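Local coordinates for protein 4'-phospho-dehydrooxetanocin synthase (Bacillus megaterium, PDB 5UL3) that catalyses the oxidative ring contraction of dAMP to an oxetane aldehyde in oxetanocin A biosynthesis, using cobalamin, a [4Fe-4S] cluster and S-adenosylmethionine, at residues Y609-L614 / S628-H633; K623-S628 / G711-S716; P75-D78 / N82-L85; E116-T121 / K250-E255; M544-N549 / R554-T559. All blocks are in the same frame, centred on the assembly; numbering follows the deposited sequence.

Overall arrangement
The five contacts string out across an elongated chain. Contacts 1 and 2 belong to the C-terminal helix bundle: their centres lie 9 Å apart, both use helix 620-648 and share Ser-628, and Tyr-629 of contact 1 packs its OH on Ile-713 CD1 of contact 2 (3.7 Å). Contacts 3 and 4 lie on the other side of the chain's centre, 21 Å apart between centres and joined by Leu-84 CD1 against Leu-117 CD2 (4.1 Å); the centres of contacts 1 and 3 are 55 Å apart. Contact 5 alone reaches the active site, through Glu-545, which touches cobalamin and binds S-adenosylmethionine. In contact 4, Leu-252 stays about 13 Å from cobalamin (nearest side-chain approach).

Contact 1 of 5, residues Y609-L614 / S628-H633; sequences YTIKSL and SYMETH
Ile-611 and Met-630 form the close part of a helix-helix contact in the C-terminal helix bundle, where helices 588-617 and 620-648 make an antiparallel hairpin. The local axes approach to 10.3 Å with 146° between their N-to-C directions. On the buried side Ile-611 divides its work between two branches. Its CG2 meets Met-630 CG at 3.9 Å as the two side chains slide past each other in opposite directions, while CD1 comes obliquely to the ring of Tyr-629, 4.3 Å from CD2. Leu-721 of helix 720-730 also packs on Ile-611, and the hydroxyl of Tyr-629 is hydrogen-bonded to Asp-707 of helix 683-709, so further helices close this side. The other side is looser and faces solvent: the exposed Lys-612 lays its aliphatic stem across the Met-630 thioether, at about a right angle. With CG anti to the backbone N (chi1 -157°), Lys-612 sets CG 4.1 Å from Met-630 SD.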
# COMPACT_ATOMS: atom_id res chain seq x y z
N TYR A 609 -8.12 20.54 -7.01
CA TYR A 609 -7.30 19.61 -7.79
C TYR A 609 -6.38 20.37 -8.74
O TYR A 609 -5.20 20.02 -8.89
CB TYR A 609 -8.19 18.65 -8.57
CG TYR A 609 -7.45 17.71 -9.51
CD1 TYR A 609 -7.02 16.47 -9.07
CD2 TYR A 609 -7.20 18.06 -10.83
CE1 TYR A 609 -6.34 15.60 -9.92
CE2 TYR A 609 -6.53 17.20 -11.68
CZ TYR A 609 -6.11 15.98 -11.23
OH TYR A 609 -5.44 15.12 -12.07
N THR A 610 -6.90 21.41 -9.37
CA THR A 610 -6.10 22.18 -10.32
C THR A 610 -4.95 22.90 -9.62
O THR A 610 -3.81 22.88 -10.10
CB THR A 610 -6.99 23.18 -11.05
OG1 THR A 610 -8.05 22.47 -11.70
CG2 THR A 610 -6.18 23.96 -12.11
N ILE A 611 -5.23 23.53 -8.47
CA ILE A 611 -4.19 24.18 -7.68
C ILE A 611 -3.11 23.18 -7.29
O ILE A 611 -1.91 23.46 -7.38
CB ILE A 611 -4.82 24.86 -6.46
CG1 ILE A 611 -5.58 26.13 -6.90
CG2 ILE A 611 -3.76 25.16 -5.37
CD1 ILE A 611 -6.48 26.70 -5.84
N LYS A 612 -3.53 21.99 -6.85
CA LYS A 612 -2.57 20.97 -6.47
C LYS A 612 -1.73 20.52 -7.66
O LYS A 612 -0.51 20.32 -7.54
CB LYS A 612 -3.31 19.79 -5.84
CG LYS A 612 -2.50 18.91 -4.90
CD LYS A 612 -3.43 18.30 -3.84
CE LYS A 612 -4.87 18.15 -4.37
NZ LYS A 612 -5.84 17.55 -3.39
N SER A 613 -2.37 20.36 -8.82
CA SER A 613 -1.66 19.97 -10.03
C SER A 613 -0.65 21.03 -10.46
O SER A 613 0.47 20.69 -10.86
CB SER A 613 -2.67 19.71 -11.16
OG SER A 613 -2.02 19.43 -12.38
N LEU A 614 -1.03 22.30 -10.41
CA LEU A 614 -0.09 23.37 -10.75
C LEU A 614 1.05 23.43 -9.75
O LEU A 614 2.20 23.72 -10.13
CB LEU A 614 -0.81 24.72 -10.79
CG LEU A 614 -1.82 24.88 -11.92
CD1 LEU A 614 -2.66 26.12 -11.69
CD2 LEU A 614 -1.10 24.97 -13.26
N SER A 628 0.03 28.20 -0.14
CA SER A 628 -0.71 29.01 0.81
C SER A 628 -2.21 28.92 0.54
O SER A 628 -3.01 28.93 1.49
CB SER A 628 -0.22 30.46 0.80
OG SER A 628 -0.91 31.22 -0.19
N TYR A 629 -2.61 28.83 -0.73
CA TYR A 629 -4.02 28.57 -1.04
C TYR A 629 -4.47 27.25 -0.41
O TYR A 629 -5.54 27.16 0.18
CB TYR A 629 -4.25 28.48 -2.54
CG TYR A 629 -3.83 29.66 -3.37
CD1 TYR A 629 -3.84 30.95 -2.88
CD2 TYR A 629 -3.43 29.45 -4.68
CE1 TYR A 629 -3.43 32.04 -3.72
CE2 TYR A 629 -3.04 30.48 -5.49
CZ TYR A 629 -3.05 31.77 -5.01
OH TYR A 629 -2.65 32.78 -5.89
N MET A 630 -3.66 26.20 -0.59
CA MET A 630 -4.02 24.90 -0.04
C MET A 630 -4.11 24.93 1.48
O MET A 630 -5.01 24.32 2.06
CB MET A 630 -3.01 23.85 -0.52
CG MET A 630 -3.27 23.42 -1.95
SD MET A 630 -2.05 22.25 -2.58
CE MET A 630 -0.73 23.36 -2.89
N GLU A 631 -3.19 25.64 2.15
CA GLU A 631 -3.29 25.77 3.60
C GLU A 631 -4.57 26.49 4.01
O GLU A 631 -5.22 26.11 4.99
CB GLU A 631 -2.10 26.56 4.16
CG GLU A 631 -0.74 25.92 3.97
CD GLU A 631 0.37 26.82 4.50
OE1 GLU A 631 0.37 28.02 4.15
OE2 GLU A 631 1.19 26.34 5.30
N THR A 632 -4.92 27.56 3.29
CA THR A 632 -6.11 28.31 3.63
C THR A 632 -7.36 27.48 3.41
O THR A 632 -8.28 27.50 4.24
CB THR A 632 -6.13 29.60 2.80
OG1 THR A 632 -4.98 30.37 3.15
CG2 THR A 632 -7.38 30.41 3.10
N HIS A 633 -7.41 26.74 2.30
CA HIS A 633 -8.53 25.85 2.02
C HIS A 633 -8.73 24.83 3.14
O HIS A 633 -9.86 24.60 3.59
CB HIS A 633 -8.30 25.13 0.70
CG HIS A 633 -9.22 23.98 0.47
ND1 HIS A 633 -8.79 22.67 0.41
CD2 HIS A 633 -10.56 23.94 0.26
CE1 HIS A 633 -9.82 21.88 0.18
NE2 HIS A 633 -10.91 22.62 0.08

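Contact 2 of 5, residues K623-S628 / G711-S716; sequences KKKLYS and GIITDS
This is apolar packing of a connecting loop against a helix in the C-terminal helix bundle: Lys-625 and Leu-626 of helix 620-648 meet Ile-712 and Ile-713, in the loop between helices 683-709 and 720-730. Ile-713 is the buried centre. Its CG2 presses on the stem of Lys-625, 3.8 Å from CG, the two side chains crossing at about a right angle. The other branch of Ile-713 ends in CD1, which meets Leu-626 CD2 at 4.3 Å; with chi1 at 61°, CG1 sits between the backbone N and the carbonyl carbon and leads to CD1 beside Leu-626, while CG2 is directed to Lys-625. At the more open margin, Lys-625 bends at chi2 and chi3 and brings CE to 4.3 Å from Ile-712 CG2, making its contact through methylenes rather than its amine. The loop has polar ties around this apolar patch: Thr-714 OG1 bonds to Glu-622, and the Asp-715 carboxylate receives Leu-721 N and His-722 N at the start of helix 720-730. Gly-711, with positive phi, ends the preceding helix in a Schellman motif, and its isoleucines make what follows an interhelical loop packed on a neighbouring helix of the C-terminal helix bundle.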
# COMPACT_ATOMS: atom_id res chain seq x y z
N LYS A 623 5.17 28.16 -6.19
CA LYS A 623 4.90 26.99 -5.36
C LYS A 623 4.44 27.40 -3.98
O LYS A 623 3.45 26.87 -3.46
CB LYS A 623 6.16 26.11 -5.26
CG LYS A 623 6.04 24.79 -5.97
CD LYS A 623 7.02 23.77 -5.40
CE LYS A 623 6.99 22.48 -6.19
NZ LYS A 623 7.64 22.63 -7.52
N LYS A 624 5.12 28.38 -3.38
CA LYS A 624 4.72 28.82 -2.05
C LYS A 624 3.37 29.53 -2.08
O LYS A 624 2.58 29.37 -1.15
CB LYS A 624 5.83 29.69 -1.45
CG LYS A 624 7.13 28.91 -1.30
CD LYS A 624 8.28 29.73 -0.72
CE LYS A 624 9.51 28.84 -0.39
NZ LYS A 624 10.34 28.36 -1.57
N LYS A 625 3.08 30.27 -3.14
CA LYS A 625 1.78 30.92 -3.26
C LYS A 625 0.65 29.89 -3.36
O LYS A 625 -0.33 29.94 -2.60
CB LYS A 625 1.79 31.86 -4.48
CG LYS A 625 0.50 32.64 -4.70
CD LYS A 625 0.15 33.50 -3.51
CE LYS A 625 1.05 34.71 -3.38
NZ LYS A 625 0.57 35.62 -2.31
N LEU A 626 0.80 28.92 -4.27
CA LEU A 626 -0.19 27.86 -4.42
C LEU A 626 -0.33 27.05 -3.14
O LEU A 626 -1.43 26.60 -2.80
CB LEU A 626 0.21 26.95 -5.58
CG LEU A 626 0.20 27.60 -6.96
CD1 LEU A 626 1.00 26.78 -7.98
CD2 LEU A 626 -1.24 27.78 -7.43
N TYR A 627 0.77 26.81 -2.44
CA TYR A 627 0.68 26.08 -1.18
C TYR A 627 -0.13 26.87 -0.16
O TYR A 627 -0.92 26.29 0.60
CB TYR A 627 2.08 25.76 -0.65
CG TYR A 627 2.05 24.70 0.45
CD1 TYR A 627 2.02 23.35 0.12
CD2 TYR A 627 2.07 25.05 1.78
CE1 TYR A 627 2.00 22.37 1.11
CE2 TYR A 627 2.04 24.09 2.79
CZ TYR A 627 2.01 22.75 2.44
OH TYR A 627 1.99 21.79 3.43
N SER A 628 0.03 28.20 -0.14
CA SER A 628 -0.71 29.01 0.81
C SER A 628 -2.21 28.92 0.54
O SER A 628 -3.01 28.93 1.49
CB SER A 628 -0.22 30.46 0.80
OG SER A 628 -0.91 31.22 -0.19
N GLY A 711 -0.75 37.66 -13.21
CA GLY A 711 0.45 36.94 -13.57
C GLY A 711 1.30 36.49 -12.40
O GLY A 711 2.45 36.08 -12.61
N ILE A 712 0.78 36.58 -11.17
CA ILE A 712 1.52 36.11 -10.00
C ILE A 712 1.58 34.59 -9.98
O ILE A 712 2.60 34.01 -9.59
CB ILE A 712 0.89 36.71 -8.73
CG1 ILE A 712 1.19 38.21 -8.70
CG2 ILE A 712 1.40 36.00 -7.45
CD1 ILE A 712 0.52 38.95 -7.59
N ILE A 713 0.54 33.92 -10.46
CA ILE A 713 0.62 32.49 -10.72
C ILE A 713 0.34 32.25 -12.20
O ILE A 713 -0.31 33.06 -12.87
CB ILE A 713 -0.35 31.67 -9.84
CG1 ILE A 713 -1.79 32.08 -10.11
CG2 ILE A 713 -0.03 31.84 -8.36
CD1 ILE A 713 -2.82 31.34 -9.24
N THR A 714 0.84 31.13 -12.70
CA THR A 714 0.74 30.78 -14.11
C THR A 714 -0.22 29.62 -14.30
O THR A 714 -0.13 28.61 -13.60
CB THR A 714 2.11 30.39 -14.69
OG1 THR A 714 3.05 31.44 -14.43
CG2 THR A 714 1.99 30.16 -16.18
N ASP A 715 -1.14 29.76 -15.26
CA ASP A 715 -2.11 28.72 -15.56
C ASP A 715 -1.48 27.63 -16.42
O ASP A 715 -0.41 27.80 -17.00
CB ASP A 715 -3.31 29.31 -16.31
CG ASP A 715 -4.62 28.58 -15.99
OD1 ASP A 715 -4.57 27.38 -15.59
OD2 ASP A 715 -5.69 29.21 -16.14
N SER A 716 -2.18 26.51 -16.51
CA SER A 716 -1.79 25.47 -17.44
C SER A 716 -2.08 25.92 -18.87
O SER A 716 -2.75 26.93 -19.11
CB SER A 716 -2.52 24.16 -17.14
OG SER A 716 -3.91 24.32 -17.38

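Contact 3 of 5, residues P75-D78 / N82-L85; sequences PNRD and NPLL. With EDO (1,2-ethanediol), chain O.
Arg-77 and Pro-83 meet by van der Waals contact, with the guanidinium edge turned to the proline ring. Arg-77 NH1 lies 3.9 Å from Pro-83 CD, which sits near the guanidinium plane, and 4.3 Å from Asn-82 CA. The arginine gets there with CG anti to its backbone N (chi1 -168°) and a bend at chi3 that turns the guanidinium toward the start of helix 83-88. Nearer the backbone, Asp-78 O and Asn-82 N stay 4.2 Å apart, too far for a hydrogen bond.

The hydrogen bonds lie within 82-85 or run outward. Asn-82 is the N-cap: its OD1 accepts Leu-85 N at 3.0 Å in a nearly straight bond (169°), the donor standing above the carbonyl plane, and takes a weak bond from Leu-84 N. The amide's other end, ND2, is held by Tyr-62 OH, which helps fix the rotation of the cap. At the far end of the loop, Pro-75 O accepts from Lys-18 NZ and, at 2.9 Å, from O1 of an ethanediol that probably came from the crystallisation liquor.

Charged pairs lie beside the contact: Asp-78 bridges to Arg-80, and Arg-77 makes a long, weak ion pair with Glu-81. The loop leaving strand 69-73 is thus joined to the N-terminal end of helix 83-88 mainly by packing across the segments, while hydrogen bonding supplies the cap.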
# COMPACT_ATOMS: atom_id res chain seq x y z
N PRO A 75 26.44 -19.27 -10.36
CA PRO A 75 27.58 -18.41 -10.01
C PRO A 75 27.45 -17.72 -8.67
O PRO A 75 28.47 -17.31 -8.11
CB PRO A 75 27.63 -17.40 -11.15
CG PRO A 75 26.30 -17.42 -11.77
CD PRO A 75 25.70 -18.79 -11.53
N ASN A 76 26.23 -17.57 -8.15
CA ASN A 76 25.99 -16.80 -6.93
C ASN A 76 25.69 -17.65 -5.72
O ASN A 76 25.57 -17.11 -4.62
CB ASN A 76 24.82 -15.82 -7.16
CG ASN A 76 25.10 -14.87 -8.30
OD1 ASN A 76 26.25 -14.66 -8.65
ND2 ASN A 76 24.04 -14.29 -8.87
N ARG A 77 25.56 -18.97 -5.87
CA ARG A 77 25.21 -19.78 -4.71
C ARG A 77 25.66 -21.22 -4.92
O ARG A 77 25.62 -21.73 -6.04
CB ARG A 77 23.69 -19.73 -4.44
CG ARG A 77 23.33 -20.32 -3.09
CD ARG A 77 21.89 -20.04 -2.66
NE ARG A 77 20.94 -20.89 -3.36
CZ ARG A 77 19.65 -20.98 -3.03
NH1 ARG A 77 18.84 -21.78 -3.71
NH2 ARG A 77 19.17 -20.27 -2.03
N ASP A 78 26.09 -21.83 -3.83
CA ASP A 78 26.40 -23.26 -3.79
C ASP A 78 25.28 -24.05 -4.44
O ASP A 78 24.12 -23.98 -4.02
CB ASP A 78 26.58 -23.70 -2.33
CG ASP A 78 27.04 -25.16 -2.18
OD1 ASP A 78 27.24 -25.85 -3.20
OD2 ASP A 78 27.18 -25.61 -1.02
N ASN A 82 20.37 -25.81 -4.49
CA ASN A 82 19.40 -25.66 -5.59
C ASN A 82 18.14 -26.49 -5.31
O ASN A 82 18.23 -27.71 -5.13
CB ASN A 82 20.10 -26.10 -6.88
CG ASN A 82 19.23 -26.01 -8.11
OD1 ASN A 82 18.08 -26.45 -8.12
ND2 ASN A 82 19.78 -25.45 -9.17
N PRO A 83 16.96 -25.86 -5.25
CA PRO A 83 15.76 -26.59 -4.81
C PRO A 83 15.22 -27.52 -5.87
O PRO A 83 14.59 -28.53 -5.53
CB PRO A 83 14.77 -25.45 -4.50
CG PRO A 83 15.15 -24.36 -5.49
CD PRO A 83 16.68 -24.45 -5.57
N LEU A 84 15.46 -27.20 -7.15
CA LEU A 84 15.01 -28.08 -8.22
C LEU A 84 15.81 -29.37 -8.21
O LEU A 84 15.25 -30.46 -8.31
CB LEU A 84 15.13 -27.38 -9.58
CG LEU A 84 14.57 -28.17 -10.77
CD1 LEU A 84 14.07 -27.19 -11.83
CD2 LEU A 84 15.65 -29.09 -11.42
N LEU A 85 17.14 -29.25 -8.11
CA LEU A 85 17.95 -30.47 -8.05
C LEU A 85 17.60 -31.29 -6.82
O LEU A 85 17.59 -32.53 -6.88
CB LEU A 85 19.44 -30.11 -8.05
CG LEU A 85 19.97 -29.44 -9.33
CD1 LEU A 85 21.43 -29.01 -9.17
CD2 LEU A 85 19.79 -30.32 -10.56
C1 EDO O . 31.44 -18.48 -8.40
O1 EDO O . 30.86 -17.89 -9.57
C2 EDO O . 31.74 -17.34 -7.43
O2 EDO O . 32.23 -17.85 -6.19

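Contact 4 of 5, residues E116-T121 / K250-E255; sequences ELPTVT and KMLKKE. With EDO (1,2-ethanediol), chain R.
Lys-253 NZ donates to a water at 2.7 Å, and the water can in turn donate to Glu-116 O at 3.1 Å, although other acceptors may compete for its protons; the pair would link the end of helix 242-252 to the loop before strand 119-124. The same ammonium nitrogen rests against Pro-118, 3.8 Å from its CD, the two side chains crossing at about a right angle. Lys-253 is bent at chi3 and chi4, which brings NZ beside Pro-118 CD and within bonding distance of the water.

The apolar half of the contact is Pro-118 against Leu-252. Pro-118 CB is 3.7 Å from Leu-252 CD1, so the proline is touched at two points of its ring, by a methyl at CB and by the lysine tip at CD. Pro-118 is buried, with Asp-179 also against it, and Leu-252 packs in addition on Ile-212 of strand 212-216.

Just after Leu-252 the helix finishes in a Schellman motif. Glu-255 N reaches back to Lys-250 O at 3.0 Å and Lys-254 N to Met-251 O at 2.9 Å, with Lys-254 at positive phi. Met-251 O also accepts from O2 of an ethanediol, probably from the crystallisation liquor, at 3.2 Å.

Here the C-terminal end of helix 242-252 and the residue after it pack on the residue that leads into strand 119-124, in the parallel part of the mixed sheet, part of the helix-on-sheet packing of the Rossmann fold that houses cobalamin.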
# COMPACT_ATOMS: atom_id res chain seq x y z
N GLU A 116 11.34 -29.04 -17.47
CA GLU A 116 10.23 -28.61 -18.30
C GLU A 116 9.24 -27.83 -17.43
O GLU A 116 8.18 -28.31 -17.03
CB GLU A 116 9.57 -29.81 -18.98
CG GLU A 116 10.51 -30.51 -19.96
CD GLU A 116 9.79 -31.46 -20.92
OE1 GLU A 116 10.25 -31.59 -22.08
OE2 GLU A 116 8.78 -32.06 -20.51
N LEU A 117 9.65 -26.60 -17.10
CA LEU A 117 8.86 -25.78 -16.19
C LEU A 117 7.58 -25.30 -16.87
O LEU A 117 7.60 -24.91 -18.04
CB LEU A 117 9.68 -24.57 -15.72
CG LEU A 117 10.97 -24.85 -14.96
CD1 LEU A 117 11.56 -23.54 -14.44
CD2 LEU A 117 10.70 -25.79 -13.80
N PRO A 118 6.45 -25.30 -16.16
CA PRO A 118 5.25 -24.66 -16.69
C PRO A 118 5.44 -23.16 -16.74
O PRO A 118 6.36 -22.60 -16.13
CB PRO A 118 4.15 -25.05 -15.70
CG PRO A 118 4.88 -25.26 -14.42
CD PRO A 118 6.26 -25.79 -14.78
N THR A 119 4.58 -22.50 -17.50
CA THR A 119 4.60 -21.06 -17.63
C THR A 119 3.41 -20.48 -16.87
O THR A 119 2.29 -20.98 -17.00
CB THR A 119 4.57 -20.62 -19.09
OG1 THR A 119 5.82 -20.97 -19.70
CG2 THR A 119 4.36 -19.11 -19.20
N VAL A 120 3.68 -19.44 -16.08
CA VAL A 120 2.67 -18.73 -15.31
C VAL A 120 2.72 -17.28 -15.73
O VAL A 120 3.78 -16.66 -15.66
CB VAL A 120 2.93 -18.86 -13.80
CG1 VAL A 120 1.92 -18.05 -13.00
CG2 VAL A 120 2.93 -20.34 -13.37
N THR A 121 1.58 -16.72 -16.16
CA THR A 121 1.48 -15.29 -16.44
C THR A 121 0.63 -14.64 -15.36
O THR A 121 -0.48 -15.11 -15.08
CB THR A 121 0.88 -15.02 -17.82
OG1 THR A 121 1.75 -15.56 -18.82
CG2 THR A 121 0.79 -13.51 -18.08
N LYS A 250 1.70 -28.03 -8.92
CA LYS A 250 1.61 -29.46 -8.64
C LYS A 250 0.35 -30.06 -9.26
O LYS A 250 0.39 -31.17 -9.82
CB LYS A 250 1.64 -29.71 -7.13
CG LYS A 250 2.97 -29.32 -6.49
CD LYS A 250 2.85 -29.31 -4.96
CE LYS A 250 3.28 -30.62 -4.34
NZ LYS A 250 4.73 -30.56 -3.95
N MET A 251 -0.79 -29.36 -9.17
CA MET A 251 -2.01 -29.91 -9.75
C MET A 251 -1.88 -30.05 -11.27
O MET A 251 -2.39 -31.01 -11.85
CB MET A 251 -3.21 -29.03 -9.40
CG MET A 251 -4.53 -29.62 -9.83
SD MET A 251 -5.93 -28.60 -9.38
CE MET A 251 -5.78 -27.25 -10.54
N LEU A 252 -1.20 -29.10 -11.91
CA LEU A 252 -0.90 -29.21 -13.34
C LEU A 252 -0.22 -30.53 -13.66
O LEU A 252 -0.48 -31.12 -14.72
CB LEU A 252 0.01 -28.07 -13.77
CG LEU A 252 -0.53 -26.86 -14.48
CD1 LEU A 252 0.69 -26.09 -14.98
CD2 LEU A 252 -1.48 -27.27 -15.61
N LYS A 253 0.68 -30.97 -12.79
CA LYS A 253 1.45 -32.19 -12.97
C LYS A 253 0.74 -33.41 -12.41
O LYS A 253 1.34 -34.48 -12.34
CB LYS A 253 2.81 -32.07 -12.29
CG LYS A 253 3.75 -31.01 -12.85
CD LYS A 253 4.89 -30.80 -11.85
CE LYS A 253 6.21 -30.45 -12.51
NZ LYS A 253 6.32 -29.01 -12.85
N LYS A 254 -0.52 -33.24 -11.99
CA LYS A 254 -1.36 -34.33 -11.48
C LYS A 254 -0.80 -34.89 -10.18
O LYS A 254 -1.06 -36.05 -9.83
CB LYS A 254 -1.53 -35.44 -12.54
CG LYS A 254 -2.01 -34.90 -13.90
CD LYS A 254 -2.49 -36.00 -14.84
CE LYS A 254 -1.34 -36.84 -15.34
NZ LYS A 254 -0.42 -36.04 -16.21
N GLU A 255 -0.04 -34.07 -9.45
CA GLU A 255 0.57 -34.45 -8.18
C GLU A 255 -0.25 -33.99 -6.98
O GLU A 255 0.11 -34.30 -5.84
CB GLU A 255 1.99 -33.88 -8.07
CG GLU A 255 2.96 -34.30 -9.15
CD GLU A 255 4.28 -33.52 -9.09
OE1 GLU A 255 4.41 -32.60 -8.25
OE2 GLU A 255 5.18 -33.82 -9.90
C1 EDO R . -5.96 -29.35 -13.74
O1 EDO R . -5.05 -29.22 -14.83
C2 EDO R . -6.24 -30.83 -13.50
O2 EDO R . -5.01 -31.57 -13.64
O HOH W 1 8.67 -29.19 -14.09

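Contact 5 of 5, residues M544-N549 / R554-T559; sequences MEILMN and RMVQLT. With EDO (1,2-ethanediol), chain Y.
Ile-546 has CG1 anti to the carbonyl carbon (chi1 -55°) and extends fully beyond it, so CD1 becomes the reaching tip; Val-556 uses the branch with the same relation to its own backbone, CG2. The two methyls meet at 3.9 Å, joining the short, weakly bonded strand at about 546-547 to helix 551-563. Both residues are buried, and Tyr-552 and Ser-553 of the same helix also lie against Ile-546.

Farther along, Arg-554 bends at chi3 and brings its guanidinium edge toward the backbone of Asn-549. NH1 comes within 3.8 Å of Asn-549 O, which lies near the guanidinium plane; this is a polar proximity at the more exposed margin, too long for a hydrogen bond. Within the helix, Met-555 O takes two bonds, from Thr-559 N and from Thr-559 OG1 (2.9 Å each), which arrive from opposite faces of its carbonyl plane and hold the threonine hydroxyl against the helix.

The other side of the strand looks to the active site. An ethanediol, probably from the crystallisation liquor, bridges the backbone of Glu-545: its O1 accepts Glu-545 N at 3.0 Å and its O2 donates to Glu-545 O at 2.7 Å. The Glu-545 carboxylate makes a salt bridge to Arg-580. Glu-545 binds S-adenosylmethionine and, with Leu-547, touches cobalamin, so this strand-helix packing lies next to the cobalamin and S-adenosylmethionine site of a cobalamin-dependent radical SAM enzyme.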
# COMPACT_ATOMS: atom_id res chain seq x y z
N MET A 544 -16.71 7.42 7.83
CA MET A 544 -16.43 5.99 7.88
C MET A 544 -16.99 5.28 6.66
O MET A 544 -18.15 5.47 6.28
CB MET A 544 -17.03 5.39 9.14
CG MET A 544 -16.89 3.86 9.23
SD MET A 544 -15.20 3.29 9.48
CE MET A 544 -14.85 3.86 11.14
N GLU A 545 -16.13 4.48 6.02
CA GLU A 545 -16.53 3.56 4.97
C GLU A 545 -16.40 2.16 5.56
O GLU A 545 -15.33 1.77 6.03
CB GLU A 545 -15.65 3.73 3.72
CG GLU A 545 -15.95 5.03 2.99
CD GLU A 545 -14.93 5.36 1.91
OE1 GLU A 545 -14.07 4.50 1.61
OE2 GLU A 545 -14.98 6.48 1.37
N ILE A 546 -17.51 1.43 5.58
CA ILE A 546 -17.60 0.19 6.33
C ILE A 546 -17.30 -0.96 5.37
O ILE A 546 -18.10 -1.25 4.47
CB ILE A 546 -18.97 0.04 6.99
CG1 ILE A 546 -19.26 1.27 7.85
CG2 ILE A 546 -19.02 -1.23 7.82
CD1 ILE A 546 -20.61 1.25 8.54
N LEU A 547 -16.15 -1.60 5.55
CA LEU A 547 -15.78 -2.67 4.65
C LEU A 547 -16.45 -3.97 5.08
O LEU A 547 -16.92 -4.12 6.21
CB LEU A 547 -14.26 -2.85 4.60
CG LEU A 547 -13.40 -1.70 4.06
CD1 LEU A 547 -11.95 -2.13 4.00
CD2 LEU A 547 -13.87 -1.23 2.69
N MET A 548 -16.47 -4.93 4.15
CA MET A 548 -16.94 -6.27 4.47
C MET A 548 -16.04 -6.90 5.53
O MET A 548 -14.86 -6.57 5.65
CB MET A 548 -16.97 -7.15 3.21
CG MET A 548 -17.87 -6.63 2.09
SD MET A 548 -17.68 -7.60 0.56
CE MET A 548 -18.13 -9.23 1.15
N ASN A 549 -16.63 -7.81 6.31
CA ASN A 549 -15.90 -8.64 7.26
C ASN A 549 -15.29 -7.86 8.41
O ASN A 549 -14.32 -8.31 9.03
CB ASN A 549 -14.81 -9.47 6.57
CG ASN A 549 -15.38 -10.46 5.58
OD1 ASN A 549 -16.41 -11.08 5.84
ND2 ASN A 549 -14.72 -10.61 4.44
N ARG A 554 -20.51 -5.60 11.82
CA ARG A 554 -21.34 -6.40 12.71
C ARG A 554 -21.93 -5.57 13.85
O ARG A 554 -23.05 -5.84 14.30
CB ARG A 554 -20.54 -7.59 13.24
CG ARG A 554 -20.02 -8.47 12.11
CD ARG A 554 -19.47 -9.80 12.61
NE ARG A 554 -18.25 -9.65 13.39
CZ ARG A 554 -17.03 -9.58 12.87
NH1 ARG A 554 -16.84 -9.62 11.55
NH2 ARG A 554 -15.98 -9.46 13.67
N MET A 555 -21.20 -4.55 14.32
CA MET A 555 -21.77 -3.61 15.29
C MET A 555 -22.96 -2.89 14.70
O MET A 555 -23.97 -2.66 15.39
CB MET A 555 -20.71 -2.60 15.74
CG MET A 555 -19.56 -3.21 16.52
SD MET A 555 -18.06 -2.19 16.52
CE MET A 555 -18.64 -0.63 17.17
N VAL A 556 -22.87 -2.51 13.43
CA VAL A 556 -23.99 -1.84 12.77
C VAL A 556 -25.16 -2.80 12.62
O VAL A 556 -26.31 -2.45 12.91
CB VAL A 556 -23.54 -1.28 11.41
CG1 VAL A 556 -24.76 -0.92 10.55
CG2 VAL A 556 -22.65 -0.08 11.62
N GLN A 557 -24.88 -4.03 12.17
CA GLN A 557 -25.94 -5.03 12.05
C GLN A 557 -26.60 -5.30 13.41
O GLN A 557 -27.81 -5.51 13.48
CB GLN A 557 -25.36 -6.31 11.44
CG GLN A 557 -25.14 -6.20 9.93
CD GLN A 557 -24.15 -7.22 9.40
OE1 GLN A 557 -23.44 -7.88 10.16
NE2 GLN A 557 -24.08 -7.34 8.07
N LEU A 558 -25.81 -5.26 14.49
CA LEU A 558 -26.38 -5.48 15.82
C LEU A 558 -27.22 -4.29 16.27
O LEU A 558 -28.22 -4.47 16.98
CB LEU A 558 -25.26 -5.76 16.82
CG LEU A 558 -25.60 -6.26 18.22
CD1 LEU A 558 -24.59 -7.31 18.64
CD2 LEU A 558 -25.61 -5.10 19.23
N THR A 559 -26.83 -3.07 15.89
CA THR A 559 -27.65 -1.90 16.18
C THR A 559 -28.93 -1.89 15.36
O THR A 559 -29.97 -1.42 15.85
CB THR A 559 -26.83 -0.62 15.93
OG1 THR A 559 -25.62 -0.68 16.70
CG2 THR A 559 -27.61 0.62 16.34
C1 EDO Y . -11.84 4.43 6.48
O1 EDO Y . -13.15 4.91 6.15
C2 EDO Y . -11.96 3.05 7.12
O2 EDO Y . -12.71 2.18 6.27